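Long-range contacts in periplasmic binding protein (Veillonella parvula, PDB 4N01), which probably captures a solute in the periplasm for uptake by a membrane transporter, as other periplasmic binding proteins do: residues Ala87-Lys92 against Asp105-Leu110; His65-Ser70 against Glu118-Val123. All blocks are in the same frame, centred on the assembly; numbering follows the deposited sequence.

Contact 1 of 2, residues Ala87-Lys92 against Asp105-Leu110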
loop_
_atom_site.group_PDB
_atom_site.type_symbol
_atom_site.label_atom_id
_atom_site.label_comp_id
_atom_site.label_asym_id
_atom_site.label_seq_id
_atom_site.Cartn_x
_atom_site.Cartn_y
_atom_site.Cartn_z
ATOM N N ALA A 87 -0.688 5.834 20.436
ATOM C CA ALA A 87 -1.239 7.064 21.002
ATOM C C ALA A 87 -2.128 7.809 20.009
ATOM O O ALA A 87 -2.861 8.720 20.382
ATOM C CB ALA A 87 -0.129 7.964 21.483
ATOM N N GLY A 88 -2.065 7.438 18.741
ATOM C CA GLY A 88 -2.906 8.112 17.769
ATOM C C GLY A 88 -2.739 7.602 16.353
ATOM O O GLY A 88 -1.701 7.044 16.009
ATOM N N THR A 89 -3.769 7.798 15.537
ATOM C CA THR A 89 -3.676 7.519 14.105
ATOM C C THR A 89 -4.133 8.741 13.321
ATOM O O THR A 89 -4.814 9.616 13.862
ATOM C CB THR A 89 -4.565 6.345 13.682
ATOM O OG1 THR A 89 -5.935 6.672 13.954
ATOM C CG2 THR A 89 -4.163 5.080 14.426
ATOM N N ALA A 90 -3.786 8.785 12.039
ATOM C CA ALA A 90 -4.155 9.925 11.208
ATOM C C ALA A 90 -4.379 9.520 9.767
ATOM O O ALA A 90 -3.960 8.440 9.330
ATOM C CB ALA A 90 -3.099 11.006 11.284
ATOM N N PHE A 91 -5.050 10.407 9.041
ATOM C CA PHE A 91 -5.199 10.304 7.598
ATOM C C PHE A 91 -5.782 8.972 7.120
ATOM O O PHE A 91 -5.214 8.314 6.246
ATOM C CB PHE A 91 -3.868 10.610 6.907
ATOM C CG PHE A 91 -4.011 11.468 5.688
ATOM C CD1 PHE A 91 -3.235 12.610 5.530
ATOM C CD2 PHE A 91 -4.929 11.139 4.700
ATOM C CE1 PHE A 91 -3.376 13.412 4.408
ATOM C CE2 PHE A 91 -5.074 11.932 3.571
ATOM C CZ PHE A 91 -4.294 13.070 3.426
ATOM N N LYS A 92 -6.920 8.582 7.688
ATOM C CA LYS A 92 -7.662 7.438 7.166
ATOM C C LYS A 92 -8.118 7.772 5.738
ATOM O O LYS A 92 -8.651 8.858 5.502
ATOM C CB LYS A 92 -8.879 7.161 8.053
ATOM C CG LYS A 92 -9.801 6.077 7.507
ATOM C CD LYS A 92 -10.953 5.792 8.471
ATOM C CE LYS A 92 -11.931 4.791 7.862
ATOM N NZ LYS A 92 -13.309 4.922 8.420
ATOM N N ASP A 105 -10.794 0.889 16.485
ATOM C CA ASP A 105 -11.708 1.647 17.325
ATOM C C ASP A 105 -11.150 1.929 18.716
ATOM O O ASP A 105 -11.743 2.682 19.479
ATOM C CB ASP A 105 -13.060 0.926 17.449
ATOM C CG ASP A 105 -13.872 0.989 16.169
ATOM O OD1 ASP A 105 -13.478 1.739 15.251
ATOM O OD2 ASP A 105 -14.918 0.304 16.089
ATOM N N LYS A 106 -10.020 1.322 19.054
ATOM C CA LYS A 106 -9.457 1.495 20.391
ATOM C C LYS A 106 -8.423 2.620 20.435
ATOM O O LYS A 106 -8.017 3.068 21.521
ATOM C CB LYS A 106 -8.851 0.170 20.875
ATOM C CG LYS A 106 -9.892 -0.926 21.040
ATOM C CD LYS A 106 -9.278 -2.220 21.530
ATOM C CE LYS A 106 -10.326 -3.319 21.616
ATOM N NZ LYS A 106 -9.749 -4.646 21.986
ATOM N N VAL A 107 -8.011 3.079 19.256
ATOM C CA VAL A 107 -6.942 4.068 19.145
ATOM C C VAL A 107 -7.476 5.461 18.806
ATOM O O VAL A 107 -8.318 5.614 17.922
ATOM C CB VAL A 107 -5.904 3.653 18.087
ATOM C CG1 VAL A 107 -4.755 4.652 18.052
ATOM C CG2 VAL A 107 -5.385 2.253 18.393
ATOM N N LYS A 108 -6.982 6.467 19.521
ATOM C CA LYS A 108 -7.368 7.858 19.298
ATOM C C LYS A 108 -7.060 8.317 17.865
ATOM O O LYS A 108 -5.959 8.094 17.352
ATOM C CB LYS A 108 -6.625 8.747 20.296
ATOM C CG LYS A 108 -6.925 10.240 20.201
ATOM C CD LYS A 108 -6.137 10.987 21.277
ATOM C CE LYS A 108 -6.470 12.469 21.313
ATOM N NZ LYS A 108 -7.888 12.727 21.686
ATOM N N VAL A 109 -8.044 8.936 17.218
ATOM C CA VAL A 109 -7.859 9.529 15.902
ATOM C C VAL A 109 -7.453 10.995 16.048
ATOM O O VAL A 109 -8.208 11.793 16.597
ATOM C CB VAL A 109 -9.151 9.427 15.081
ATOM C CG1 VAL A 109 -8.986 10.148 13.747
ATOM C CG2 VAL A 109 -9.505 7.954 14.860
ATOM N N LEU A 110 -6.259 11.347 15.575
ATOM C CA LEU A 110 -5.722 12.695 15.788
ATOM C C LEU A 110 -6.276 13.696 14.790
ATOM O O LEU A 110 -6.446 14.870 15.105
ATOM C CB LEU A 110 -4.189 12.690 15.704
ATOM C CG LEU A 110 -3.470 11.830 16.746
ATOM C CD1 LEU A 110 -1.960 11.926 16.585
ATOM C CD2 LEU A 110 -3.893 12.225 18.152
HETATM O O HOH W 1 -7.520 5.102 15.249
#
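T89 meets the 105-110 segment with both its backbone and its side chain. Its N donates to K108 O at 2.9 Å, somewhat bent at the hydrogen (148°), and its O accepts a straighter bond from L110 N at 2.8 Å (170°). The two bonds bracket V109, which pairs with T89 in parallel register. T89 OG1 and V109 CG2 meet on one face of the sheet, which Y104 of helix 101-104 and T74 of helix 71-79 also touch.

With chi1 at 62°, OG1 sits between the backbone N and the carbonyl carbon, and CG2 lies beside the N. From there OG1 is 2.6 Å from a water that also donates to V107 O at 2.8 Å, so the water links the T89 side chain to the backbone two residues before V109. CG2, the other branch, packs on V107 CG1 at 3.7 Å.

L110 can be traced outward from its CB, which lies 3.6 Å from T89 O, the oxygen its own N is bound to. CG then rests 3.9 Å from G88 CA, an approach open to it because G88 carries no side chain. CD1 stays near that same CA, while CD2 leans toward A87 O. The G88 CA also makes a C-H···O contact with K108 O, at 3.1 Å.

Together these bonds dock the edge strand 109-111 beside strand 86-90. The two are the strands of a beta-alpha-beta unit, linked through helix 101-104, in the five-stranded parallel sheet of one alpha/beta lobe.

Contact 2 of 2, residues His65-Ser70 against Glu118-Val123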
loop_
_atom_site.group_PDB
_atom_site.type_symbol
_atom_site.label_atom_id
_atom_site.label_comp_id
_atom_site.label_asym_id
_atom_site.label_seq_id
_atom_site.Cartn_x
_atom_site.Cartn_y
_atom_site.Cartn_z
ATOM N N HIS A 65 3.851 5.108 23.089
ATOM C CA HIS A 65 3.005 6.185 22.577
ATOM C C HIS A 65 3.237 6.407 21.081
ATOM O O HIS A 65 3.653 7.492 20.656
ATOM C CB HIS A 65 3.269 7.481 23.339
ATOM C CG HIS A 65 2.728 7.481 24.732
ATOM N ND1 HIS A 65 3.203 6.633 25.722
ATOM C CD2 HIS A 65 1.745 8.204 25.311
ATOM C CE1 HIS A 65 2.540 6.846 26.837
ATOM N NE2 HIS A 65 1.643 7.798 26.620
ATOM N N ALA A 66 2.957 5.381 20.283
ATOM C CA ALA A 66 3.254 5.423 18.855
ATOM C C ALA A 66 2.143 6.131 18.084
ATOM O O ALA A 66 0.961 5.974 18.409
ATOM C CB ALA A 66 3.433 4.020 18.326
ATOM N N VAL A 67 2.528 6.918 17.083
ATOM C CA VAL A 67 1.565 7.609 16.238
ATOM C C VAL A 67 1.743 7.155 14.801
ATOM O O VAL A 67 2.857 7.174 14.264
ATOM C CB VAL A 67 1.723 9.145 16.299
ATOM C CG1 VAL A 67 0.868 9.815 15.219
ATOM C CG2 VAL A 67 1.342 9.674 17.700
ATOM N N SER A 68 0.648 6.740 14.177
ATOM C CA SER A 68 0.697 6.382 12.772
ATOM C C SER A 68 0.074 7.501 11.938
ATOM O O SER A 68 -1.077 7.877 12.155
ATOM C CB SER A 68 -0.038 5.069 12.521
ATOM O OG SER A 68 -0.119 4.829 11.126
HETATM N N MSE A 69 0.844 8.031 10.991
HETATM C CA MSE A 69 0.403 9.163 10.177
HETATM C C MSE A 69 -0.290 8.739 8.881
HETATM O O MSE A 69 -0.731 9.591 8.111
HETATM C CB MSE A 69 1.607 10.051 9.822
HETATM C CG MSE A 69 2.342 10.632 11.015
HETATM SE SE MSE A 69 1.397 12.100 11.888
HETATM C CE MSE A 69 1.968 13.560 10.705
ATOM N N SER A 70 -0.374 7.434 8.624
ATOM C CA SER A 70 -0.963 6.950 7.370
ATOM C C SER A 70 -1.802 5.708 7.616
ATOM O O SER A 70 -1.539 4.954 8.560
ATOM C CB SER A 70 0.134 6.608 6.358
ATOM O OG SER A 70 1.019 7.710 6.181
ATOM N N GLU A 118 1.108 20.742 17.104
ATOM C CA GLU A 118 0.563 20.875 18.459
ATOM C C GLU A 118 -0.315 19.694 18.876
ATOM O O GLU A 118 -0.189 19.184 19.989
ATOM C CB GLU A 118 -0.230 22.178 18.596
ATOM C CG GLU A 118 0.625 23.433 18.717
ATOM C CD GLU A 118 1.234 23.886 17.395
ATOM O OE1 GLU A 118 2.097 24.789 17.432
ATOM O OE2 GLU A 118 0.852 23.351 16.325
ATOM N N VAL A 119 -1.209 19.274 17.985
ATOM C CA VAL A 119 -2.060 18.112 18.228
ATOM C C VAL A 119 -1.222 16.835 18.307
ATOM O O VAL A 119 -1.459 15.964 19.152
ATOM C CB VAL A 119 -3.125 17.969 17.122
ATOM C CG1 VAL A 119 -3.856 16.641 17.241
ATOM C CG2 VAL A 119 -4.106 19.127 17.193
ATOM N N PHE A 120 -0.238 16.734 17.422
ATOM C CA PHE A 120 0.682 15.607 17.432
ATOM C C PHE A 120 1.386 15.525 18.787
ATOM O O PHE A 120 1.357 14.485 19.442
ATOM C CB PHE A 120 1.686 15.755 16.287
ATOM C CG PHE A 120 2.744 14.686 16.247
ATOM C CD1 PHE A 120 2.476 13.440 15.701
ATOM C CD2 PHE A 120 4.023 14.941 16.730
ATOM C CE1 PHE A 120 3.455 12.461 15.656
ATOM C CE2 PHE A 120 5.010 13.964 16.677
ATOM C CZ PHE A 120 4.724 12.726 16.148
HETATM N N MSE A 121 1.983 16.631 19.222
HETATM C CA MSE A 121 2.735 16.642 20.480
HETATM C C MSE A 121 1.847 16.435 21.705
HETATM O O MSE A 121 2.329 16.022 22.761
HETATM C CB MSE A 121 3.535 17.945 20.643
HETATM C CG MSE A 121 4.764 18.057 19.747
HETATM SE SE MSE A 121 5.922 16.484 19.781
HETATM C CE MSE A 121 6.331 16.445 21.695
ATOM N N SER A 122 0.554 16.711 21.562
ATOM C CA SER A 122 -0.369 16.650 22.699
ATOM C C SER A 122 -0.540 15.239 23.259
ATOM O O SER A 122 -0.955 15.082 24.403
ATOM C CB SER A 122 -1.741 17.237 22.340
ATOM O OG SER A 122 -2.516 16.314 21.588
ATOM N N VAL A 123 -0.223 14.215 22.465
ATOM C CA VAL A 123 -0.363 12.838 22.942
ATOM C C VAL A 123 0.965 12.249 23.407
ATOM O O VAL A 123 1.068 11.038 23.627
ATOM C CB VAL A 123 -1.006 11.902 21.896
ATOM C CG1 VAL A 123 -2.442 12.327 21.618
ATOM C CG2 VAL A 123 -0.185 11.875 20.613
#
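V67 and F120 both hold a branch anti to the backbone N: in V67 it is CG1 (chi1 170°), in F120 it is CG (chi1 176°). That sets F120 CG on the side away from its own N, and the ring reaches strand 66-68, where V67 CG1 arrives at its edge, near its plane, 3.7 Å from CE1. The CB of V67 is almost as near to CE1, at 3.8 Å. Its other branch, CG2, faces V123 CG2 at 4.0 Å, the two side chains crossing at about a right angle.

M69, modelled as selenomethionine, joins from just past the end of strand 66-68. Its chain bends at chi2, which puts SE 4.2 Å from F120 CD1. Measured to the ring centroid, the same SE is 5.2 Å away and 58° off the ring normal, a Met-aromatic contact that is oblique to the ring. A128 and P125 also touch F120, adding to its packing.

At the other end, H65 presents CD2 at its ring edge to V123 O, 3.4 Å away and near the ring plane. Just before V123, S122 OG turns back to donate to V119 O at 2.7 Å, a local bond within 118-123.

An alanine at V67 would probably open a gap beside the F120 ring, leaving CD1 and V123 CG2 without their methyl partners and the ring freer to shift.

No hydrogen bond crosses here. The strand spends its backbone bonds on sheet neighbours, V67 on F127 and T129, so helix 117-121 and the residues after it are seated against it mainly by shape and dispersion rather than by directional bonds.

Both contacts reach the same parallel sheet, through neighbouring strands: 86-90 in contact 1 and 66-68 in contact 2, joined by probable backbone hydrogen bonds between A87 and A66 and between G88 and S68. Contact 1 adds the edge strand 109-111 and is only partly buried, with K108 and V109 exposed; backbone hydrogen bonds and a water do much of its work. Contact 2 is the more buried, seating helix 117-121 and the residues after it on the sheet through hydrocarbon, ring and selenium. L110 connects them, since its side chain also touches V67 and V123. The edge strand and helix 117-121 follow each other in the chain.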